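Putative lipoprotein (PDB 2G5G) probably takes part in bacterial heme transport, binding two cofacial hemes through tyrosine ligands in a dimer. Local coordinates at residues Asp79-Met84 / Lys136-Asn141; Thr224-Gly229 / Asp257-Leu262. One frame throughout, in Å; residues are numbered along the deposited sequence.

Contact 1 (Asp79-Met84 / Lys136-Asn141); sequences DVALEM and KILGAN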
ATOM      1  N   ASP A  79      -7.705  31.895   6.782  1.00 20.17           N
ATOM      2  CA  ASP A  79      -6.656  30.883   6.549  1.00 21.45           C
ATOM      3  C   ASP A  79      -7.086  29.751   5.615  1.00 20.98           C
ATOM      4  O   ASP A  79      -8.270  29.601   5.386  1.00 20.49           O
ATOM      5  CB  ASP A  79      -6.203  30.304   7.868  1.00 20.35           C
ATOM      6  CG  ASP A  79      -5.578  31.361   8.776  1.00 24.61           C
ATOM      7  OD1 ASP A  79      -4.952  32.308   8.245  1.00 22.20           O
ATOM      8  OD2 ASP A  79      -5.738  31.256  10.006  1.00 25.94           O
ATOM      9  N   VAL A  80      -6.126  28.973   5.096  1.00 21.58           N
ATOM     10  CA  VAL A  80      -6.397  27.874   4.149  1.00 20.39           C
ATOM     11  C   VAL A  80      -5.787  26.560   4.625  1.00 21.34           C
ATOM     12  O   VAL A  80      -4.583  26.464   4.852  1.00 20.97           O
ATOM     13  CB  VAL A  80      -5.918  28.197   2.719  1.00 19.64           C
ATOM     14  CG1 VAL A  80      -6.134  26.986   1.771  1.00 17.72           C
ATOM     15  CG2 VAL A  80      -6.662  29.388   2.183  1.00 20.08           C
ATOM     16  N   ALA A  81      -6.646  25.561   4.828  1.00 20.53           N
ATOM     17  CA  ALA A  81      -6.195  24.233   5.225  1.00 20.79           C
ATOM     18  C   ALA A  81      -6.102  23.385   3.960  1.00 20.41           C
ATOM     19  O   ALA A  81      -6.888  23.543   3.027  1.00 20.35           O
ATOM     20  CB  ALA A  81      -7.198  23.607   6.230  1.00 19.95           C
ATOM     21  N   LEU A  82      -5.143  22.477   3.940  1.00 22.14           N
ATOM     22  CA  LEU A  82      -4.851  21.688   2.750  1.00 23.18           C
ATOM     23  C   LEU A  82      -4.821  20.213   3.075  1.00 24.04           C
ATOM     24  O   LEU A  82      -4.043  19.760   3.931  1.00 23.87           O
ATOM     25  CB  LEU A  82      -3.528  22.146   2.086  1.00 22.71           C
ATOM     26  CG  LEU A  82      -3.448  23.532   1.437  1.00 23.03           C
ATOM     27  CD1 LEU A  82      -2.031  23.841   0.936  1.00 24.36           C
ATOM     28  CD2 LEU A  82      -4.456  23.702   0.318  1.00 22.92           C
ATOM     29  N   GLU A  83      -5.673  19.439   2.395  1.00 24.17           N
ATOM     30  CA  GLU A  83      -5.566  17.980   2.466  1.00 24.66           C
ATOM     31  C   GLU A  83      -4.121  17.572   2.114  1.00 25.34           C
ATOM     32  O   GLU A  83      -3.640  16.533   2.576  1.00 25.35           O
ATOM     33  CB  GLU A  83      -6.526  17.310   1.461  1.00 24.03           C
ATOM     34  CG  GLU A  83      -6.376  15.760   1.376  1.00 23.92           C
ATOM     35  CD  GLU A  83      -7.160  15.115   0.213  1.00 25.41           C
ATOM     36  OE1 GLU A  83      -7.838  15.822  -0.553  1.00 24.83           O
ATOM     37  OE2 GLU A  83      -7.074  13.891   0.076  1.00 24.14           O
HETATM   38  N   MSE A  84      -3.429  18.374   1.304  1.00 26.51           N
HETATM   39  CA  MSE A  84      -2.088  17.898   0.862  1.00 28.63           C
HETATM   40  C   MSE A  84      -0.950  18.055   1.845  1.00 29.17           C
HETATM   41  O   MSE A  84       0.149  17.558   1.600  1.00 30.41           O
HETATM   42  CB  MSE A  84      -1.680  18.259  -0.583  1.00 29.14           C
HETATM   43  CG  MSE A  84      -2.233  19.465  -1.324  1.00 31.06           C
HETATM   44 SE   MSE A  84      -4.157  19.998  -1.320  0.90 35.43          SE
HETATM   45  CE  MSE A  84      -5.108  18.325  -1.742  0.90 31.39           C
ATOM     46  N   LYS A 136      -2.695  32.155   6.411  1.00 24.99           N
ATOM     47  CA  LYS A 136      -1.778  31.110   6.818  1.00 24.62           C
ATOM     48  C   LYS A 136      -2.199  29.754   6.229  1.00 25.06           C
ATOM     49  O   LYS A 136      -3.398  29.406   6.188  1.00 24.16           O
ATOM     50  CB  LYS A 136      -1.661  31.010   8.346  1.00 24.56           C
ATOM     51  CG  LYS A 136      -0.582  30.032   8.801  1.00 27.61           C
ATOM     52  CD  LYS A 136      -0.115  30.294  10.210  1.00 32.42           C
ATOM     53  CE  LYS A 136      -0.990  29.560  11.180  1.00 34.07           C
ATOM     54  NZ  LYS A 136      -0.415  29.631  12.561  1.00 34.82           N
ATOM     55  N   ILE A 137      -1.217  28.988   5.774  1.00 24.24           N
ATOM     56  CA  ILE A 137      -1.488  27.604   5.338  1.00 25.29           C
ATOM     57  C   ILE A 137      -1.477  26.637   6.503  1.00 25.47           C
ATOM     58  O   ILE A 137      -0.497  26.568   7.277  1.00 26.08           O
ATOM     59  CB  ILE A 137      -0.529  27.138   4.184  1.00 25.65           C
ATOM     60  CG1 ILE A 137      -0.825  27.960   2.926  1.00 24.33           C
ATOM     61  CG2 ILE A 137      -0.694  25.636   3.911  1.00 24.44           C
ATOM     62  CD1 ILE A 137       0.113  27.765   1.748  1.00 25.69           C
ATOM     63  N   LEU A 138      -2.564  25.874   6.628  1.00 24.58           N
ATOM     64  CA  LEU A 138      -2.672  24.857   7.659  1.00 23.74           C
ATOM     65  C   LEU A 138      -2.556  23.449   7.055  1.00 23.75           C
ATOM     66  O   LEU A 138      -3.109  23.194   5.982  1.00 22.88           O
ATOM     67  CB  LEU A 138      -4.018  24.987   8.410  1.00 23.82           C
ATOM     68  CG  LEU A 138      -4.503  26.381   8.833  1.00 23.08           C
ATOM     69  CD1 LEU A 138      -5.955  26.308   9.407  1.00 20.75           C
ATOM     70  CD2 LEU A 138      -3.523  27.035   9.852  1.00 23.45           C
ATOM     71  N   GLY A 139      -1.842  22.553   7.747  1.00 22.65           N
ATOM     72  CA  GLY A 139      -1.874  21.112   7.422  1.00 22.55           C
ATOM     73  C   GLY A 139      -3.130  20.491   7.997  1.00 22.39           C
ATOM     74  O   GLY A 139      -3.409  20.650   9.182  1.00 22.18           O
ATOM     75  N   ALA A 140      -3.935  19.839   7.146  1.00 22.71           N
ATOM     76  CA  ALA A 140      -5.247  19.356   7.571  1.00 23.40           C
ATOM     77  C   ALA A 140      -5.228  17.878   7.865  1.00 24.23           C
ATOM     78  O   ALA A 140      -6.049  17.380   8.623  1.00 25.43           O
ATOM     79  CB  ALA A 140      -6.331  19.677   6.475  1.00 23.16           C
ATOM     80  N   ASN A 141      -4.268  17.173   7.278  1.00 26.10           N
ATOM     81  CA  ASN A 141      -4.355  15.712   7.136  1.00 26.97           C
ATOM     82  C   ASN A 141      -3.528  14.882   8.151  1.00 27.65           C
ATOM     83  O   ASN A 141      -2.717  15.410   8.931  1.00 27.09           O
ATOM     84  CB  ASN A 141      -3.896  15.364   5.707  1.00 27.24           C
ATOM     85  CG  ASN A 141      -4.640  14.159   5.101  1.00 27.02           C
ATOM     86  OD1 ASN A 141      -5.240  13.358   5.806  1.00 24.79           O
ATOM     87  ND2 ASN A 141      -4.584  14.049   3.780  1.00 28.06           N
TER
HETATM   88  O   HOH W   1      -5.610  12.290   1.577  1.00 28.77           O

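Contact 2 (Thr224-Gly229 / Asp257-Leu262); sequences TSKKIG and DSDYVL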
ATOM      1  N   THR A 224     -14.925  16.247   0.828  1.00 20.19           N
ATOM      2  CA  THR A 224     -15.767  17.406   1.104  1.00 19.86           C
ATOM      3  C   THR A 224     -17.259  17.056   1.093  1.00 20.70           C
ATOM      4  O   THR A 224     -18.096  17.846   1.564  1.00 20.99           O
ATOM      5  CB  THR A 224     -15.462  18.564   0.181  1.00 20.37           C
ATOM      6  OG1 THR A 224     -15.808  18.222  -1.164  1.00 18.94           O
ATOM      7  CG2 THR A 224     -13.945  18.973   0.299  1.00 18.76           C
ATOM      8  N   SER A 225     -17.580  15.875   0.550  1.00 20.70           N
ATOM      9  CA  SER A 225     -18.955  15.434   0.414  1.00 20.83           C
ATOM     10  C   SER A 225     -19.713  15.474   1.749  1.00 21.11           C
ATOM     11  O   SER A 225     -19.311  14.858   2.738  1.00 20.43           O
ATOM     12  CB  SER A 225     -19.015  14.004  -0.145  1.00 21.21           C
ATOM     13  OG  SER A 225     -20.335  13.494   0.025  1.00 18.86           O
ATOM     14  N   LYS A 226     -20.853  16.149   1.743  1.00 20.52           N
ATOM     15  CA  LYS A 226     -21.731  16.149   2.879  1.00 21.58           C
ATOM     16  C   LYS A 226     -22.333  14.765   3.180  1.00 21.54           C
ATOM     17  O   LYS A 226     -22.831  14.565   4.262  1.00 22.11           O
ATOM     18  CB  LYS A 226     -22.872  17.132   2.634  1.00 21.18           C
ATOM     19  CG  LYS A 226     -22.412  18.605   2.665  1.00 22.51           C
ATOM     20  CD  LYS A 226     -23.504  19.486   2.118  1.00 24.42           C
ATOM     21  CE  LYS A 226     -24.686  19.580   3.059  1.00 28.86           C
ATOM     22  NZ  LYS A 226     -25.773  20.415   2.488  1.00 30.08           N
ATOM     23  N   LYS A 227     -22.345  13.867   2.200  1.00 21.98           N
ATOM     24  CA  LYS A 227     -22.921  12.514   2.364  1.00 24.03           C
ATOM     25  C   LYS A 227     -22.010  11.530   3.101  1.00 23.26           C
ATOM     26  O   LYS A 227     -22.487  10.698   3.857  1.00 23.80           O
ATOM     27  CB  LYS A 227     -23.236  11.913   1.001  1.00 24.14           C
ATOM     28  CG  LYS A 227     -24.270  12.688   0.181  1.00 26.41           C
ATOM     29  CD  LYS A 227     -24.355  12.151  -1.244  1.00 27.25           C
ATOM     30  CE  LYS A 227     -25.001  10.760  -1.315  1.00 33.42           C
ATOM     31  NZ  LYS A 227     -24.927  10.277  -2.757  1.00 37.33           N
ATOM     32  N   ILE A 228     -20.703  11.616   2.864  1.00 21.77           N
ATOM     33  CA  ILE A 228     -19.764  10.586   3.344  1.00 23.11           C
ATOM     34  C   ILE A 228     -18.501  11.163   4.009  1.00 22.23           C
ATOM     35  O   ILE A 228     -17.677  10.400   4.522  1.00 23.48           O
ATOM     36  CB  ILE A 228     -19.284   9.697   2.182  1.00 22.11           C
ATOM     37  CG1 ILE A 228     -18.608  10.559   1.102  1.00 22.95           C
ATOM     38  CG2 ILE A 228     -20.460   8.828   1.633  1.00 25.30           C
ATOM     39  CD1 ILE A 228     -18.027   9.817  -0.068  1.00 24.88           C
ATOM     40  N   GLY A 229     -18.323  12.484   3.929  1.00 21.82           N
ATOM     41  CA  GLY A 229     -17.018  13.088   4.265  1.00 20.56           C
ATOM     42  C   GLY A 229     -16.919  13.943   5.515  1.00 19.38           C
ATOM     43  O   GLY A 229     -17.685  13.813   6.478  1.00 18.28           O
ATOM     44  N   ASP A 257     -24.142  16.284  -2.143  1.00 21.42           N
ATOM     45  CA  ASP A 257     -22.723  16.312  -1.814  1.00 21.93           C
ATOM     46  C   ASP A 257     -22.252  17.690  -1.334  1.00 20.85           C
ATOM     47  O   ASP A 257     -21.214  17.801  -0.695  1.00 20.61           O
ATOM     48  CB  ASP A 257     -21.879  15.912  -3.030  1.00 22.24           C
ATOM     49  CG  ASP A 257     -21.691  14.423  -3.146  1.00 22.66           C
ATOM     50  OD1 ASP A 257     -21.831  13.717  -2.140  1.00 24.95           O
ATOM     51  OD2 ASP A 257     -21.396  13.958  -4.264  1.00 28.18           O
ATOM     52  N   SER A 258     -22.980  18.746  -1.669  1.00 19.94           N
ATOM     53  CA  SER A 258     -22.416  20.080  -1.446  1.00 19.45           C
ATOM     54  C   SER A 258     -23.562  21.105  -1.328  1.00 18.77           C
ATOM     55  O   SER A 258     -24.716  20.738  -1.479  1.00 19.11           O
ATOM     56  CB  SER A 258     -21.454  20.394  -2.599  1.00 19.00           C
ATOM     57  OG  SER A 258     -22.154  20.652  -3.809  1.00 19.78           O
ATOM     58  N   ASP A 259     -23.241  22.361  -1.029  1.00 17.61           N
ATOM     59  CA  ASP A 259     -24.222  23.459  -0.977  1.00 17.46           C
ATOM     60  C   ASP A 259     -24.223  24.297  -2.256  1.00 17.83           C
ATOM     61  O   ASP A 259     -25.237  24.940  -2.611  1.00 17.40           O
ATOM     62  CB  ASP A 259     -23.931  24.349   0.239  1.00 16.64           C
ATOM     63  CG  ASP A 259     -23.989  23.555   1.537  1.00 18.99           C
ATOM     64  OD1 ASP A 259     -25.092  22.997   1.827  1.00 18.27           O
ATOM     65  OD2 ASP A 259     -22.947  23.426   2.227  1.00 17.55           O
ATOM     66  N   TYR A 260     -23.088  24.300  -2.938  1.00 18.28           N
ATOM     67  CA  TYR A 260     -22.947  24.966  -4.241  1.00 18.65           C
ATOM     68  C   TYR A 260     -22.175  24.034  -5.133  1.00 19.87           C
ATOM     69  O   TYR A 260     -21.329  23.249  -4.649  1.00 19.47           O
ATOM     70  CB  TYR A 260     -22.213  26.329  -4.114  1.00 19.59           C
ATOM     71  CG  TYR A 260     -22.980  27.313  -3.269  1.00 19.55           C
ATOM     72  CD1 TYR A 260     -22.720  27.420  -1.885  1.00 21.74           C
ATOM     73  CD2 TYR A 260     -23.996  28.096  -3.813  1.00 20.25           C
ATOM     74  CE1 TYR A 260     -23.438  28.307  -1.097  1.00 21.19           C
ATOM     75  CE2 TYR A 260     -24.730  28.991  -3.023  1.00 19.85           C
ATOM     76  CZ  TYR A 260     -24.444  29.075  -1.662  1.00 19.99           C
ATOM     77  OH  TYR A 260     -25.155  29.897  -0.815  1.00 21.91           O
ATOM     78  N   VAL A 261     -22.431  24.099  -6.450  1.00 19.60           N
ATOM     79  CA  VAL A 261     -21.639  23.290  -7.340  1.00 21.00           C
ATOM     80  C   VAL A 261     -21.295  24.139  -8.553  1.00 22.15           C
ATOM     81  O   VAL A 261     -22.121  24.904  -9.056  1.00 21.19           O
ATOM     82  CB  VAL A 261     -22.324  21.888  -7.656  1.00 21.79           C
ATOM     83  CG1 VAL A 261     -23.693  22.080  -8.270  1.00 22.24           C
ATOM     84  CG2 VAL A 261     -21.413  20.996  -8.502  1.00 23.33           C
ATOM     85  N   LEU A 262     -20.031  24.063  -8.957  1.00 22.75           N
ATOM     86  CA  LEU A 262     -19.596  24.726 -10.173  1.00 24.11           C
ATOM     87  C   LEU A 262     -19.680  23.727 -11.283  1.00 24.11           C
ATOM     88  O   LEU A 262     -19.188  22.615 -11.153  1.00 24.49           O
ATOM     89  CB  LEU A 262     -18.165  25.263 -10.042  1.00 24.06           C
ATOM     90  CG  LEU A 262     -18.142  26.688  -9.512  1.00 24.56           C
ATOM     91  CD1 LEU A 262     -18.393  26.612  -7.991  1.00 22.95           C
ATOM     92  CD2 LEU A 262     -16.759  27.361  -9.797  1.00 26.14           C
TER
HETATM   93  O   HOH W   2     -18.550  18.388  -2.031  1.00 22.77           O
HETATM   94  O   HOH W   3     -27.089  19.500  -0.307  1.00 31.98           O

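Contact 1 (Asp79-Met84 / Lys136-Asn141)
Val80, Ala81 and Leu82 pair in parallel with Ile137, Leu138 and Gly139, joining strand 78-82 to the outermost strand, 137-141, at one end of the mixed sheet. Helices 90-98, 108-111 and 124-131 connect the two strands, a beta-alpha-beta crossover. The contact is buried. Four backbone bonds hold it, alternating in donor as parallel strands do. Val80 N donates to Lys136 O, and Val80 O receives Leu138 N at 2.8 Å. Leu82 N then donates to Leu138 O, and Leu82 O takes Ala140 N at a longer 3.2 Å.

A side chain extends the pairing at each end. At the start, Lys136 N gives a nearly straight bond to Asp79 OD1 (2.9 Å), approaching from above the carboxylate plane. Asp79 CG lies beside its own backbone N (chi1 -62°), and OD1 takes up the Lys136 N-H. The other oxygen, OD2, accepts from His211 and Asn213. At the far end the chain turns a corner at Glu83 and Met84. Here Asn141 ND2 donates to Glu83 O at 2.9 Å, in the carbonyl plane and on a lone pair. The two side chains run side by side, and one water joins Glu83 OE2 to Asn141 ND2. The buried Glu83 is also held by Gly220 N at OE1. The Asn141 side chain lies about 6 Å from a bound heme.

The two faces of the sheet carry small apolar contacts. Leu82 CD1 meets Ile137 CG2 at 3.7 Å on one face. On the other, Ala81 CB touches Ala140 CB at 4.0 Å and also meets Leu138 CB.

Helix 124-131 packs on the Val80, Leu82 and Ile137 face. Helix 187-210 packs on the face of Ala81 and Ala140. Strand 214-220 pairs with the other edge of strand 78-82.

Contact 2 (Thr224-Gly229 / Asp257-Leu262)
Ser225 OG is shared between two chain segments: it donates to Asp257 OD1 and accepts from the backbone of its own loop. The bond from Ser225 OG to Asp257 OD1 is short, 2.6 Å, and meets the oxygen from above the carboxylate plane. Ser225 OG lies anti to its own N (chi1 167°), beside the carbonyl carbon, and there Lys227 N donates to Ser225 OG at 3.0 Å. Ile228 N adds a weak bond.

Ser225 thus forms an ST turn just where helix 221-224 ends. The loop leads on to helix 230-236, and its partner segment leads into strand 260-264 of the central sheet. Lys226 N donates to Asp257 O at 3.0 Å, from above the carbonyl plane. A water also donates to Asp257 O and bonds Thr224 OG1.

The Lys226 side chain passes over the Ser258 backbone, with Lys226 CD 3.8 Å from Ser258 CA. Lys226 NZ makes a salt bridge to Asp259 OD1 (2.8 Å) on the syn side of the carboxylate, and the two side chains cross at about a right angle. A second water links Lys226 NZ to Ser258 O. The same Asp259 OD1 bonds His25 NE2, while OD2 accepts from Val245 N.

Lys227 lays its aliphatic chain against Asp257, with Lys227 CD 3.1 Å from Asp257 OD1. Its ammonium group pairs instead with Asp254.

Overall arrangement
The contacts follow one another along the chain: contact 1 closes at Asn141 before contact 2 opens at Thr224. Their centres lie 19 Å apart, and their nearest atoms are about 7 Å apart, so they do not touch. Both reach the same mixed sheet. Contact 1 joins two adjacent strands at one end of it. Contact 2 ties the loop after helix 221-224 to the approach to strand 260-264, which lies beyond strands 214-220, 44-49 and 243-248. Strand 214-220, the neighbour of strand 78-82, runs straight into helix 221-224 and connects the two regions. In contact 1 the Asn141 side chain is about 6 Å from a heme; contact 2 is made by polar bonds.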